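Epimerase family protein SDR39U1 (Homo sapiens, PDB 4B4O) binds NADPH through a Rossmann-type domain and is a putative NADP-dependent oxidoreductase of the short-chain dehydrogenase/reductase superfamily. Local coordinates at residues A[181-193]-A[217-229]. The protein carries 3 engineered substitutions. Sequence-based numbering, arbitrary orientation.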
loop_
_atom_site.group_PDB
_atom_site.type_symbol
_atom_site.label_atom_id
_atom_site.label_comp_id
_atom_site.label_asym_id
_atom_site.label_seq_id
_atom_site.Cartn_x
_atom_site.Cartn_y
_atom_site.Cartn_z
ATOM N N GLY A 181 11.548 -4.807 -19.073
ATOM C CA GLY A 181 10.678 -4.490 -20.186
ATOM C C GLY A 181 9.209 -4.490 -19.818
ATOM O O GLY A 181 8.833 -4.692 -18.650
ATOM N N PRO A 182 8.341 -4.272 -20.816
ATOM C CA PRO A 182 6.901 -4.232 -20.550
ATOM C C PRO A 182 6.323 -5.569 -20.157
ATOM O O PRO A 182 6.802 -6.609 -20.604
ATOM C CB PRO A 182 6.313 -3.761 -21.882
ATOM C CG PRO A 182 7.331 -4.105 -22.894
ATOM C CD PRO A 182 8.648 -3.890 -22.208
ATOM N N ILE A 183 5.295 -5.524 -19.311
ATOM C CA ILE A 183 4.528 -6.700 -18.909
ATOM C C ILE A 183 3.264 -6.783 -19.760
ATOM O O ILE A 183 2.436 -5.888 -19.716
ATOM C CB ILE A 183 4.106 -6.616 -17.432
ATOM C CG1 ILE A 183 5.321 -6.355 -16.536
ATOM C CG2 ILE A 183 3.394 -7.880 -17.018
ATOM C CD1 ILE A 183 4.934 -6.047 -15.109
ATOM N N GLY A 184 3.108 -7.854 -20.536
ATOM C CA GLY A 184 1.949 -7.993 -21.416
ATOM C C GLY A 184 2.007 -7.031 -22.602
ATOM O O GLY A 184 3.051 -6.883 -23.233
ATOM N N SER A 185 0.905 -6.349 -22.878
ATOM C CA SER A 185 0.876 -5.330 -23.930
ATOM C C SER A 185 1.643 -4.075 -23.529
ATOM O O SER A 185 2.145 -3.363 -24.380
ATOM C CB SER A 185 -0.562 -4.915 -24.250
ATOM O OG SER A 185 -1.175 -4.257 -23.148
ATOM N N GLY A 186 1.711 -3.813 -22.225
ATOM C CA GLY A 186 2.323 -2.602 -21.705
ATOM C C GLY A 186 1.379 -1.424 -21.699
ATOM O O GLY A 186 1.688 -0.376 -21.135
ATOM N N HIS A 187 0.212 -1.597 -22.302
ATOM C CA HIS A 187 -0.762 -0.508 -22.389
ATOM C C HIS A 187 -1.506 -0.233 -21.126
ATOM O O HIS A 187 -2.072 0.839 -20.986
ATOM C CB HIS A 187 -1.739 -0.768 -23.530
ATOM C CG HIS A 187 -1.122 -0.503 -24.884
ATOM N ND1 HIS A 187 -0.941 -1.448 -25.815
ATOM C CD2 HIS A 187 -0.578 0.666 -25.402
ATOM C CE1 HIS A 187 -0.351 -0.903 -26.901
ATOM N NE2 HIS A 187 -0.138 0.395 -26.646
ATOM N N GLN A 188 -1.501 -1.187 -20.209
ATOM C CA GLN A 188 -2.272 -1.082 -18.979
ATOM C C GLN A 188 -1.786 0.053 -18.067
ATOM O O GLN A 188 -0.607 0.377 -18.025
ATOM C CB GLN A 188 -2.268 -2.409 -18.223
ATOM C CG GLN A 188 -0.938 -2.838 -17.605
ATOM C CD GLN A 188 -0.004 -3.563 -18.552
ATOM O OE1 GLN A 188 -0.083 -3.427 -19.783
ATOM N NE2 GLN A 188 0.918 -4.323 -17.966
ATOM N N PHE A 189 -2.719 0.688 -17.375
ATOM C CA PHE A 189 -2.379 1.742 -16.449
ATOM C C PHE A 189 -1.535 1.181 -15.304
ATOM O O PHE A 189 -1.721 0.036 -14.846
ATOM C CB PHE A 189 -3.617 2.443 -15.906
ATOM C CG PHE A 189 -4.369 3.233 -16.937
ATOM C CD1 PHE A 189 -3.813 4.377 -17.512
ATOM C CD2 PHE A 189 -5.639 2.843 -17.331
ATOM C CE1 PHE A 189 -4.499 5.103 -18.468
ATOM C CE2 PHE A 189 -6.326 3.563 -18.292
ATOM C CZ PHE A 189 -5.761 4.699 -18.855
ATOM N N PHE A 190 -0.586 2.000 -14.868
ATOM C CA PHE A 190 0.336 1.644 -13.819
ATOM C C PHE A 190 0.166 2.647 -12.667
ATOM O O PHE A 190 0.869 3.655 -12.619
ATOM C CB PHE A 190 1.748 1.675 -14.390
ATOM C CG PHE A 190 2.787 1.099 -13.491
ATOM C CD1 PHE A 190 2.889 -0.276 -13.330
ATOM C CD2 PHE A 190 3.685 1.916 -12.839
ATOM C CE1 PHE A 190 3.841 -0.822 -12.485
ATOM C CE2 PHE A 190 4.660 1.386 -12.011
ATOM C CZ PHE A 190 4.745 0.013 -11.836
ATOM N N PRO A 191 -0.811 2.396 -11.763
ATOM C CA PRO A 191 -0.955 3.265 -10.586
ATOM C C PRO A 191 0.208 3.014 -9.635
ATOM O O PRO A 191 0.429 1.866 -9.238
ATOM C CB PRO A 191 -2.277 2.804 -9.949
ATOM C CG PRO A 191 -2.450 1.405 -10.388
ATOM C CD PRO A 191 -1.764 1.278 -11.734
ATOM N N TRP A 192 0.936 4.068 -9.295
ATOM C CA TRP A 192 2.131 3.921 -8.498
ATOM C C TRP A 192 2.243 5.075 -7.555
ATOM O O TRP A 192 1.598 6.111 -7.751
ATOM C CB TRP A 192 3.341 3.874 -9.420
ATOM C CG TRP A 192 3.546 5.172 -10.139
ATOM C CD1 TRP A 192 3.009 5.567 -11.338
ATOM C CD2 TRP A 192 4.325 6.321 -9.667
ATOM N NE1 TRP A 192 3.395 6.829 -11.638
ATOM C CE2 TRP A 192 4.182 7.342 -10.681
ATOM C CE3 TRP A 192 5.098 6.585 -8.533
ATOM C CZ2 TRP A 192 4.779 8.574 -10.564
ATOM C CZ3 TRP A 192 5.696 7.831 -8.417
ATOM C CH2 TRP A 192 5.543 8.804 -9.422
ATOM N N ILE A 193 3.088 4.923 -6.541
ATOM C CA ILE A 193 3.449 6.018 -5.643
ATOM C C ILE A 193 4.850 5.762 -5.098
ATOM O O ILE A 193 5.245 4.613 -4.882
ATOM C CB ILE A 193 2.451 6.153 -4.470
ATOM C CG1 ILE A 193 2.689 7.448 -3.691
ATOM C CG2 ILE A 193 2.506 4.945 -3.514
ATOM C CD1 ILE A 193 1.562 7.770 -2.725
ATOM N N GLY A 217 -3.846 6.604 -2.600
ATOM C CA GLY A 217 -2.404 6.686 -2.414
ATOM C C GLY A 217 -1.629 6.434 -3.698
ATOM O O GLY A 217 -0.938 5.412 -3.837
ATOM N N VAL A 218 -1.795 7.355 -4.645
ATOM C CA VAL A 218 -1.156 7.285 -5.962
ATOM C C VAL A 218 -0.594 8.642 -6.335
ATOM O O VAL A 218 -1.117 9.677 -5.889
ATOM C CB VAL A 218 -2.122 6.795 -7.054
ATOM C CG1 VAL A 218 -2.571 5.392 -6.696
ATOM C CG2 VAL A 218 -3.323 7.724 -7.240
ATOM N N ALA A 219 0.503 8.632 -7.089
ATOM C CA ALA A 219 1.074 9.865 -7.619
ATOM C C ALA A 219 0.083 10.349 -8.647
ATOM O O ALA A 219 -0.605 9.541 -9.263
ATOM C CB ALA A 219 2.431 9.630 -8.265
ATOM N N PRO A 220 -0.036 11.660 -8.821
ATOM C CA PRO A 220 -0.966 12.174 -9.828
ATOM C C PRO A 220 -0.321 12.009 -11.187
ATOM O O PRO A 220 0.122 12.977 -11.789
ATOM C CB PRO A 220 -1.115 13.648 -9.451
ATOM C CG PRO A 220 0.203 13.988 -8.819
ATOM C CD PRO A 220 0.705 12.737 -8.143
ATOM N N SER A 221 -0.273 10.773 -11.657
ATOM C CA SER A 221 0.439 10.434 -12.875
ATOM C C SER A 221 -0.462 9.569 -13.737
ATOM O O SER A 221 -1.437 9.002 -13.251
ATOM C CB SER A 221 1.732 9.691 -12.507
ATOM O OG SER A 221 2.299 8.982 -13.588
ATOM N N SER A 222 -0.141 9.487 -15.011
ATOM C CA SER A 222 -0.911 8.677 -15.957
ATOM C C SER A 222 -0.053 7.576 -16.578
ATOM O O SER A 222 -0.342 7.114 -17.678
ATOM C CB SER A 222 -1.465 9.572 -17.079
ATOM O OG SER A 222 -2.377 10.478 -16.518
ATOM N N ALA A 223 0.997 7.176 -15.880
ATOM C CA ALA A 223 1.903 6.188 -16.412
ATOM C C ALA A 223 1.138 4.955 -16.850
ATOM O O ALA A 223 0.200 4.523 -16.183
ATOM C CB ALA A 223 2.965 5.803 -15.389
ATOM N N THR A 224 1.548 4.413 -18.001
ATOM C CA THR A 224 1.203 3.041 -18.391
ATOM C C THR A 224 2.389 2.160 -17.997
ATOM O O THR A 224 3.477 2.661 -17.733
ATOM C CB THR A 224 0.964 2.904 -19.909
ATOM O OG1 THR A 224 2.182 3.216 -20.602
ATOM C CG2 THR A 224 -0.171 3.801 -20.366
ATOM N N ASN A 225 2.185 0.851 -17.985
ATOM C CA ASN A 225 3.280 -0.077 -17.733
ATOM C C ASN A 225 4.433 0.050 -18.741
ATOM O O ASN A 225 5.588 -0.042 -18.350
ATOM C CB ASN A 225 2.762 -1.521 -17.704
ATOM C CG ASN A 225 3.869 -2.547 -17.638
ATOM O OD1 ASN A 225 4.473 -2.889 -18.657
ATOM N ND2 ASN A 225 4.156 -3.037 -16.432
ATOM N N ALA A 226 4.116 0.253 -20.029
ATOM C CA ALA A 226 5.149 0.492 -21.053
ATOM C C ALA A 226 5.964 1.716 -20.694
ATOM O O ALA A 226 7.197 1.687 -20.764
ATOM C CB ALA A 226 4.548 0.672 -22.430
ATOM N N GLU A 227 5.291 2.789 -20.285
ATOM C CA GLU A 227 6.005 4.033 -19.887
ATOM C C GLU A 227 6.880 3.821 -18.636
ATOM O O GLU A 227 7.998 4.309 -18.566
ATOM C CB GLU A 227 5.025 5.219 -19.703
ATOM C CG GLU A 227 5.655 6.521 -19.155
ATOM C CD GLU A 227 4.614 7.576 -18.715
ATOM O OE1 GLU A 227 3.481 7.544 -19.295
ATOM O OE2 GLU A 227 4.895 8.411 -17.796
ATOM N N PHE A 228 6.384 3.046 -17.683
ATOM C CA PHE A 228 7.193 2.656 -16.531
ATOM C C PHE A 228 8.500 1.925 -16.906
ATOM O O PHE A 228 9.571 2.249 -16.399
ATOM C CB PHE A 228 6.381 1.765 -15.559
ATOM C CG PHE A 228 7.229 1.073 -14.543
ATOM C CD1 PHE A 228 7.719 1.774 -13.462
ATOM C CD2 PHE A 228 7.599 -0.245 -14.708
ATOM C CE1 PHE A 228 8.538 1.168 -12.539
ATOM C CE2 PHE A 228 8.436 -0.865 -13.794
ATOM C CZ PHE A 228 8.902 -0.159 -12.702
ATOM N N ALA A 229 8.398 0.911 -17.749
ATOM C CA ALA A 229 9.566 0.129 -18.123
ATOM C C ALA A 229 10.596 1.013 -18.809
ATOM O O ALA A 229 11.794 0.944 -18.517
ATOM C CB ALA A 229 9.169 -1.056 -19.012
HETATM O O HOH W 1 0.182 6.382 -13.022
HETATM O O HOH W 2 -0.464 6.750 -10.226
#
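Asn225, in the first turn of helix 225-236, is held by the loop 182-188 through both its backbone and its side chain. With CG anti to the backbone N (chi1 172°), its amide reaches back to the loop, where OD1 accepts from Ile183 N at 2.8 Å, the donor tilted out of the carbonyl plane. The Ile183 side chain crosses that of Asn225 at about a right angle, its CD1 3.4 Å from Asn225 ND2, and the amide of Gln188 lies stacked on that of Asn225, planes 7° apart. A bend at chi2 brings Gln188 NE2 to Ile183 O, with Leu261 O as a second acceptor, so the stacked amide is fixed in rotation. Gly186 O and Gln188 O receive the N-H groups of Ala226 and Asn225, and Thr224 OG1 N-caps the helix by accepting from Glu227 N.

Phe190 N donates to Ala223 O, and its side chain turns to helix 225-236. There its ring makes an offset stack with Phe228, centroids 4.4 Å apart, Phe190 CZ lying over the centre of the Phe228 ring.

Trp192 covers Ala219, whose CB sits 3.5 Å from the centroid of the six-membered ring. At the indole edge NE1 donates to Ser221 OG at 3.1 Å; the same OG accepts from Ala223 N, an ST turn that orients the hydroxyl. Replacing the indole by an alanine is likely to leave Ser221 OG without this donor and to open a gap over Ala219 CB. Trp192 O accepts from Ala219 N, while water 2 links Trp192 N to Ala219 O.

The side chain of Ile193 lies about 4 Å from that of Val160, an NADP-binding residue. Strands 192-194 and 213-217 both pair in parallel with strand 151-161, at this side of the parallel Rossmann-type sheet of an SDR-family protein.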